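Local atomic coordinates of coiled-coil and C2 domain-containing protein 1-like (Drosophila melanogaster, PDB entry 6EI6), a protein that binds phosphatidylinositol monophosphates and regulates endosomal protein sorting by the ESCRT pathway, probably by keeping the ESCRT-III subunit shrub from polymerising inappropriately. Residues R182-Q185 / R186-K189; I253-K256 / Q257-I261. All blocks are in the same frame, centred on the assembly; numbering follows the deposited sequence.

Contact 1. Residues R182-Q185 / R186-K189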
ATOM      1  N   ARG A 182      -9.871 -14.172  10.615  1.00 80.66           N
ATOM      2  CA  ARG A 182     -10.669 -13.014  10.214  1.00 80.06           C
ATOM      3  C   ARG A 182     -10.370 -11.777  11.059  1.00 74.99           C
ATOM      4  O   ARG A 182     -10.596 -10.654  10.596  1.00 72.54           O
ATOM      5  CB  ARG A 182     -12.168 -13.349  10.262  1.00 80.83           C
ATOM      6  CG  ARG A 182     -12.732 -13.628  11.645  1.00 84.05           C
ATOM      7  CD  ARG A 182     -13.387 -15.016  11.681  1.00 93.15           C
ATOM      8  NE  ARG A 182     -13.678 -15.485  13.041  1.00 96.76           N
ATOM      9  CZ  ARG A 182     -12.876 -16.272  13.759  1.00 88.28           C
ATOM     10  NH1 ARG A 182     -11.710 -16.673  13.263  1.00 81.20           N
ATOM     11  NH2 ARG A 182     -13.236 -16.650  14.983  1.00 84.73           N
ATOM     12  N   GLN A 183      -9.837 -11.944  12.268  1.00 75.99           N
ATOM     13  CA  GLN A 183      -9.450 -10.779  13.049  1.00 74.53           C
ATOM     14  C   GLN A 183      -8.085 -10.231  12.644  1.00 75.77           C
ATOM     15  O   GLN A 183      -7.800  -9.056  12.909  1.00 75.07           O
ATOM     16  CB  GLN A 183      -9.470 -11.106  14.544  1.00 75.68           C
ATOM     17  CG  GLN A 183      -8.128 -11.497  15.140  1.00 81.39           C
ATOM     18  CD  GLN A 183      -8.095 -11.289  16.656  1.00 86.21           C
ATOM     19  OE1 GLN A 183      -8.935 -10.578  17.219  1.00 85.41           O
ATOM     20  NE2 GLN A 183      -7.138 -11.928  17.321  1.00 80.34           N
ATOM     21  N   PHE A 184      -7.236 -11.035  12.001  1.00 73.62           N
ATOM     22  CA  PHE A 184      -6.076 -10.449  11.341  1.00 67.28           C
ATOM     23  C   PHE A 184      -6.503  -9.642  10.128  1.00 65.61           C
ATOM     24  O   PHE A 184      -5.889  -8.617   9.797  1.00 59.42           O
ATOM     25  CB  PHE A 184      -5.102 -11.530  10.906  1.00 66.90           C
ATOM     26  CG  PHE A 184      -3.884 -11.622  11.755  1.00 69.23           C
ATOM     27  CD1 PHE A 184      -2.989 -10.565  11.832  1.00 68.31           C
ATOM     28  CD2 PHE A 184      -3.620 -12.782  12.471  1.00 76.74           C
ATOM     29  CE1 PHE A 184      -1.847 -10.656  12.620  1.00 72.37           C
ATOM     30  CE2 PHE A 184      -2.487 -12.891  13.250  1.00 77.84           C
ATOM     31  CZ  PHE A 184      -1.597 -11.829  13.335  1.00 76.86           C
ATOM     32  N   GLN A 185      -7.526 -10.127   9.417  1.00 66.57           N
ATOM     33  CA  GLN A 185      -8.095  -9.352   8.325  1.00 64.38           C
ATOM     34  C   GLN A 185      -8.716  -8.056   8.846  1.00 61.26           C
ATOM     35  O   GLN A 185      -8.629  -7.016   8.184  1.00 54.46           O
ATOM     36  CB  GLN A 185      -9.106 -10.210   7.563  1.00 66.12           C
ATOM     37  CG  GLN A 185      -8.500 -11.524   7.032  1.00 70.60           C
ATOM     38  CD  GLN A 185      -9.469 -12.715   7.073  1.00 72.30           C
ATOM     39  OE1 GLN A 185     -10.687 -12.550   7.007  1.00 74.87           O
ATOM     40  NE2 GLN A 185      -8.917 -13.920   7.184  1.00 66.70           N
ATOM     41  N   ARG A 186      -9.338  -8.102  10.033  1.00 64.38           N
ATOM     42  CA  ARG A 186      -9.731  -6.895  10.764  1.00 63.84           C
ATOM     43  C   ARG A 186      -8.591  -5.890  10.827  1.00 59.40           C
ATOM     44  O   ARG A 186      -8.742  -4.706  10.489  1.00 58.31           O
ATOM     45  CB  ARG A 186     -10.148  -7.273  12.193  1.00 71.09           C
ATOM     46  CG  ARG A 186     -11.039  -6.199  12.902  1.00 76.91           C
ATOM     47  CD  ARG A 186     -10.591  -5.682  14.319  1.00 81.57           C
ATOM     48  NE  ARG A 186     -11.303  -4.422  14.540  1.00 79.79           N
ATOM     49  CZ  ARG A 186     -11.482  -3.765  15.686  1.00 79.78           C
ATOM     50  NH1 ARG A 186     -11.028  -4.227  16.845  1.00 75.18           N
ATOM     51  NH2 ARG A 186     -12.159  -2.618  15.653  1.00 73.24           N
ATOM     52  N   ILE A 187      -7.433  -6.368  11.260  1.00 60.87           N
ATOM     53  CA  ILE A 187      -6.306  -5.486  11.506  1.00 54.48           C
ATOM     54  C   ILE A 187      -5.884  -4.803  10.214  1.00 53.59           C
ATOM     55  O   ILE A 187      -5.659  -3.588  10.185  1.00 52.27           O
ATOM     56  CB  ILE A 187      -5.160  -6.279  12.155  1.00 56.20           C
ATOM     57  CG1 ILE A 187      -5.481  -6.560  13.636  1.00 61.12           C
ATOM     58  CG2 ILE A 187      -3.816  -5.565  11.977  1.00 50.24           C
ATOM     59  CD1 ILE A 187      -4.638  -7.680  14.234  1.00 64.58           C
ATOM     60  N   PHE A 188      -5.793  -5.566   9.117  1.00 51.04           N
ATOM     61  CA  PHE A 188      -5.452  -4.944   7.842  1.00 45.97           C
ATOM     62  C   PHE A 188      -6.542  -4.003   7.354  1.00 47.71           C
ATOM     63  O   PHE A 188      -6.233  -3.000   6.706  1.00 46.63           O
ATOM     64  CB  PHE A 188      -5.162  -6.006   6.795  1.00 46.22           C
ATOM     65  CG  PHE A 188      -3.813  -6.599   6.924  1.00 45.64           C
ATOM     66  CD1 PHE A 188      -2.736  -6.023   6.279  1.00 43.38           C
ATOM     67  CD2 PHE A 188      -3.607  -7.708   7.728  1.00 44.45           C
ATOM     68  CE1 PHE A 188      -1.465  -6.564   6.412  1.00 42.86           C
ATOM     69  CE2 PHE A 188      -2.355  -8.253   7.867  1.00 43.66           C
ATOM     70  CZ  PHE A 188      -1.278  -7.686   7.205  1.00 46.47           C
ATOM     71  N   LYS A 189      -7.810  -4.278   7.680  1.00 48.78           N
ATOM     72  CA  LYS A 189      -8.888  -3.416   7.206  1.00 51.68           C
ATOM     73  C   LYS A 189      -8.880  -2.070   7.924  1.00 52.81           C
ATOM     74  O   LYS A 189      -9.024  -1.014   7.295  1.00 51.11           O
ATOM     75  CB  LYS A 189     -10.237  -4.114   7.394  1.00 55.05           C
ATOM     76  CG  LYS A 189     -11.348  -3.593   6.455  1.00 57.08           C
ATOM     77  CD  LYS A 189     -12.419  -4.682   6.179  1.00 61.42           C
ATOM     78  CE  LYS A 189     -13.057  -4.555   4.786  1.00 64.45           C
ATOM     79  NZ  LYS A 189     -12.149  -5.024   3.675  1.00 64.27           N
TER

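Contact 2. Residues I253-K256 / Q257-I261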
ATOM      1  N   ILE A 253      -3.644  -9.022   0.803  1.00 38.58           N
ATOM      2  CA  ILE A 253      -4.585  -9.807   1.594  1.00 40.23           C
ATOM      3  C   ILE A 253      -5.678 -10.384   0.699  1.00 41.60           C
ATOM      4  O   ILE A 253      -6.020 -11.569   0.786  1.00 41.41           O
ATOM      5  CB  ILE A 253      -5.182  -8.949   2.729  1.00 42.07           C
ATOM      6  CG1 ILE A 253      -4.080  -8.282   3.557  1.00 42.32           C
ATOM      7  CG2 ILE A 253      -6.057  -9.792   3.631  1.00 37.38           C
ATOM      8  CD1 ILE A 253      -2.998  -9.212   3.972  1.00 41.93           C
ATOM      9  N   LEU A 254      -6.255  -9.548  -0.160  1.00 42.09           N
ATOM     10  CA  LEU A 254      -7.331  -9.964  -1.059  1.00 41.58           C
ATOM     11  C   LEU A 254      -6.807 -10.433  -2.410  1.00 41.03           C
ATOM     12  O   LEU A 254      -7.359 -10.081  -3.463  1.00 41.18           O
ATOM     13  CB  LEU A 254      -8.323  -8.820  -1.233  1.00 43.83           C
ATOM     14  CG  LEU A 254      -8.801  -8.179   0.067  1.00 43.43           C
ATOM     15  CD1 LEU A 254      -9.745  -6.994  -0.236  1.00 37.58           C
ATOM     16  CD2 LEU A 254      -9.457  -9.247   0.933  1.00 33.86           C
ATOM     17  N   THR A 255      -5.722 -11.208  -2.397  1.00 39.97           N
ATOM     18  CA  THR A 255      -5.194 -11.783  -3.621  1.00 41.39           C
ATOM     19  C   THR A 255      -6.216 -12.699  -4.287  1.00 40.90           C
ATOM     20  O   THR A 255      -6.331 -12.721  -5.517  1.00 39.85           O
ATOM     21  CB  THR A 255      -3.907 -12.543  -3.317  1.00 44.25           C
ATOM     22  OG1 THR A 255      -2.808 -11.620  -3.230  1.00 46.09           O
ATOM     23  CG2 THR A 255      -3.627 -13.586  -4.401  1.00 46.88           C
ATOM     24  N   LYS A 256      -6.997 -13.424  -3.486  1.00 40.68           N
ATOM     25  CA  LYS A 256      -7.870 -14.450  -4.040  1.00 44.52           C
ATOM     26  C   LYS A 256      -8.909 -13.835  -4.956  1.00 46.78           C
ATOM     27  O   LYS A 256      -9.086 -14.287  -6.096  1.00 50.06           O
ATOM     28  CB  LYS A 256      -8.544 -15.244  -2.924  1.00 48.73           C
ATOM     29  CG  LYS A 256      -9.406 -16.388  -3.420  1.00 62.33           C
ATOM     30  CD  LYS A 256      -9.933 -17.256  -2.270  1.00 68.51           C
ATOM     31  CE  LYS A 256     -10.569 -18.552  -2.803  1.00 73.52           C
ATOM     32  NZ  LYS A 256     -10.191 -19.793  -2.030  1.00 74.77           N
ATOM     33  N   GLN A 257      -9.599 -12.786  -4.486  1.00 41.09           N
ATOM     34  CA  GLN A 257     -10.594 -12.147  -5.332  1.00 41.61           C
ATOM     35  C   GLN A 257      -9.982 -11.284  -6.430  1.00 40.85           C
ATOM     36  O   GLN A 257     -10.638 -11.056  -7.449  1.00 39.47           O
ATOM     37  CB  GLN A 257     -11.578 -11.319  -4.507  1.00 44.06           C
ATOM     38  CG  GLN A 257     -11.010 -10.313  -3.578  1.00 50.85           C
ATOM     39  CD  GLN A 257     -12.044  -9.914  -2.529  1.00 55.95           C
ATOM     40  OE1 GLN A 257     -12.020 -10.425  -1.405  1.00 62.91           O
ATOM     41  NE2 GLN A 257     -12.976  -9.016  -2.902  1.00 51.53           N
ATOM     42  N   MET A 258      -8.745 -10.824  -6.267  1.00 39.34           N
ATOM     43  CA  MET A 258      -8.077 -10.162  -7.385  1.00 42.50           C
ATOM     44  C   MET A 258      -7.834 -11.145  -8.517  1.00 39.43           C
ATOM     45  O   MET A 258      -7.978 -10.797  -9.693  1.00 40.56           O
ATOM     46  CB  MET A 258      -6.762  -9.525  -6.923  1.00 38.73           C
ATOM     47  CG  MET A 258      -6.958  -8.230  -6.090  1.00 42.51           C
ATOM     48  SD  MET A 258      -5.460  -7.617  -5.284  1.00 43.48           S
ATOM     49  CE  MET A 258      -4.456  -7.204  -6.720  1.00 32.33           C
ATOM     50  N   GLU A 259      -7.467 -12.379  -8.179  1.00 40.38           N
ATOM     51  CA  GLU A 259      -7.255 -13.394  -9.200  1.00 42.70           C
ATOM     52  C   GLU A 259      -8.546 -13.704  -9.941  1.00 42.12           C
ATOM     53  O   GLU A 259      -8.531 -13.934 -11.149  1.00 47.44           O
ATOM     54  CB  GLU A 259      -6.681 -14.656  -8.572  1.00 42.24           C
ATOM     55  CG  GLU A 259      -5.188 -14.577  -8.336  1.00 46.82           C
ATOM     56  CD  GLU A 259      -4.685 -15.669  -7.392  1.00 54.60           C
ATOM     57  OE1 GLU A 259      -5.520 -16.281  -6.669  1.00 50.12           O
ATOM     58  OE2 GLU A 259      -3.450 -15.908  -7.375  1.00 52.95           O
ATOM     59  N   HIS A 260      -9.681 -13.702  -9.245  1.00 43.83           N
ATOM     60  CA  HIS A 260     -10.932 -13.954  -9.944  1.00 44.38           C
ATOM     61  C   HIS A 260     -11.157 -12.914 -11.030  1.00 47.02           C
ATOM     62  O   HIS A 260     -11.532 -13.264 -12.155  1.00 45.96           O
ATOM     63  CB  HIS A 260     -12.097 -14.013  -8.955  1.00 42.82           C
ATOM     64  CG  HIS A 260     -11.967 -15.125  -7.948  1.00 56.42           C
ATOM     65  ND1 HIS A 260     -11.183 -16.243  -8.167  1.00 61.42           N
ATOM     66  CD2 HIS A 260     -12.509 -15.287  -6.712  1.00 62.23           C
ATOM     67  CE1 HIS A 260     -11.239 -17.040  -7.110  1.00 61.44           C
ATOM     68  NE2 HIS A 260     -12.035 -16.483  -6.213  1.00 66.20           N
ATOM     69  N   ILE A 261     -10.869 -11.637 -10.734  1.00 42.20           N
ATOM     70  CA  ILE A 261     -11.005 -10.589 -11.743  1.00 37.76           C
ATOM     71  C   ILE A 261     -10.108 -10.870 -12.939  1.00 37.52           C
ATOM     72  O   ILE A 261     -10.495 -10.669 -14.096  1.00 34.46           O
ATOM     73  CB  ILE A 261     -10.693  -9.218 -11.124  1.00 37.50           C
ATOM     74  CG1 ILE A 261     -11.719  -8.915 -10.029  1.00 39.08           C
ATOM     75  CG2 ILE A 261     -10.609  -8.113 -12.221  1.00 29.06           C
ATOM     76  CD1 ILE A 261     -11.707  -7.508  -9.610  1.00 39.60           C
TER

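Contact 1. Residues R182-Q185 / R186-K189
The amide of Arg186 reaches back to the carbonyl oxygen of Arg182, N to O 2.9 Å, and the next three residues repeat this i to i+4 pairing: Ile187 with Gln183, Phe188 with Phe184 and Lys189 with Gln185. Together they make up most of helix 182-190, a short alpha-helix of the C2 domain that links strand 171-176 of one four-stranded antiparallel sheet to strand 192-199 of the other. The four bonds are not alike. Phe188 N approaches Phe184 O the straightest, with an N-H...O angle of 162°, whereas Ile187 N stands above the carbonyl plane of Gln183, 41° out of it, at 3.2 Å from Gln183 O.

On the buried flank the side chains of Phe184 and Ile187 run alongside each other in the same direction and meet at their CD1 atoms, 4.1 Å apart. With chi1 of -75°, Ile187 sets CG1 beside its own backbone N, which carries the branch back over Gln183 O, 3.5 Å from CG1. Phe184 also rests against Leu149 of a neighbouring loop. On the more exposed flank the polar ends find partners outside the two segments: Gln185 NE2 hydrogen-bonds to Arg179 O just before the helix, and Lys189 NZ forms a salt bridge with Glu221. Arg186 puts its CB 3.0 Å from Gln183 O, while its guanidinium continues outward and its NE comes close to that of Arg190, a like charge. Phe184 O, already accepting the Phe188 amide, also lies near the plane of the Phe188 ring, at its edge, 3.2 Å from CD2.

Contact 2. Residues I253-K256 / Q257-I261
Thr255 O takes the amide N of Glu259 at 2.9 Å at the start of helix 255-263. The tight part of the contact is this first turn. Leu254, in the N-cap position, accepts Met258 N through its own carbonyl oxygen, and Met258 CG closes on that same Leu254 O to 3.2 Å. Leu254 and Gln257 run alongside each other, Leu254 CD2 3.7 Å from Gln257 OE1. The side chain of Glu259 passes at a slant to that of Thr255, bringing OE2 to 3.8 Å from Thr255 CG2, a methyl set anti to the backbone N, while Thr255 OG1 turns back to bond Pro252 O. Replacing Glu259 by an alanine would remove the carboxylate and would probably leave Thr255 CG2 without this partner, opening a gap between it and Val109. The solvent side is looser. There the chain of Lys256 extends outward with CG near the imidazole of His260, but its NZ stays 5.6 Å from His260 NE2, not in contact. The imidazole instead lays one face over Lys256 O, which sits 3.4 Å above the centre of the ring. Thr255 and Glu259 pack on Val109 of a loop, and further along Ile261 touches Gln45 and Met52 of helix 34-62.

From the N terminus the chain forms helices 34-62 and 66-91 and then enters the C2 domain, where contact 1 follows strand 171-176. It continues through the remaining strands of that domain, ending with 241-249, before contact 2 begins. Both contacts are local, each made within a single stretch of helix, so neither closes a long loop; they follow in series and neither nest nor cross. Their centres lie 16 Å apart, yet they touch, Phe188 CG packing 3.8 Å from Ile253 CG1. Glu221 and Arg179 also have partners in both, in contact 2 the backbone of Leu254 and the side chain of Ile253. Helix 255-263 touches helix 34-62 through Ile261 and leads into strand 265-268, which pairs with strand 99-102.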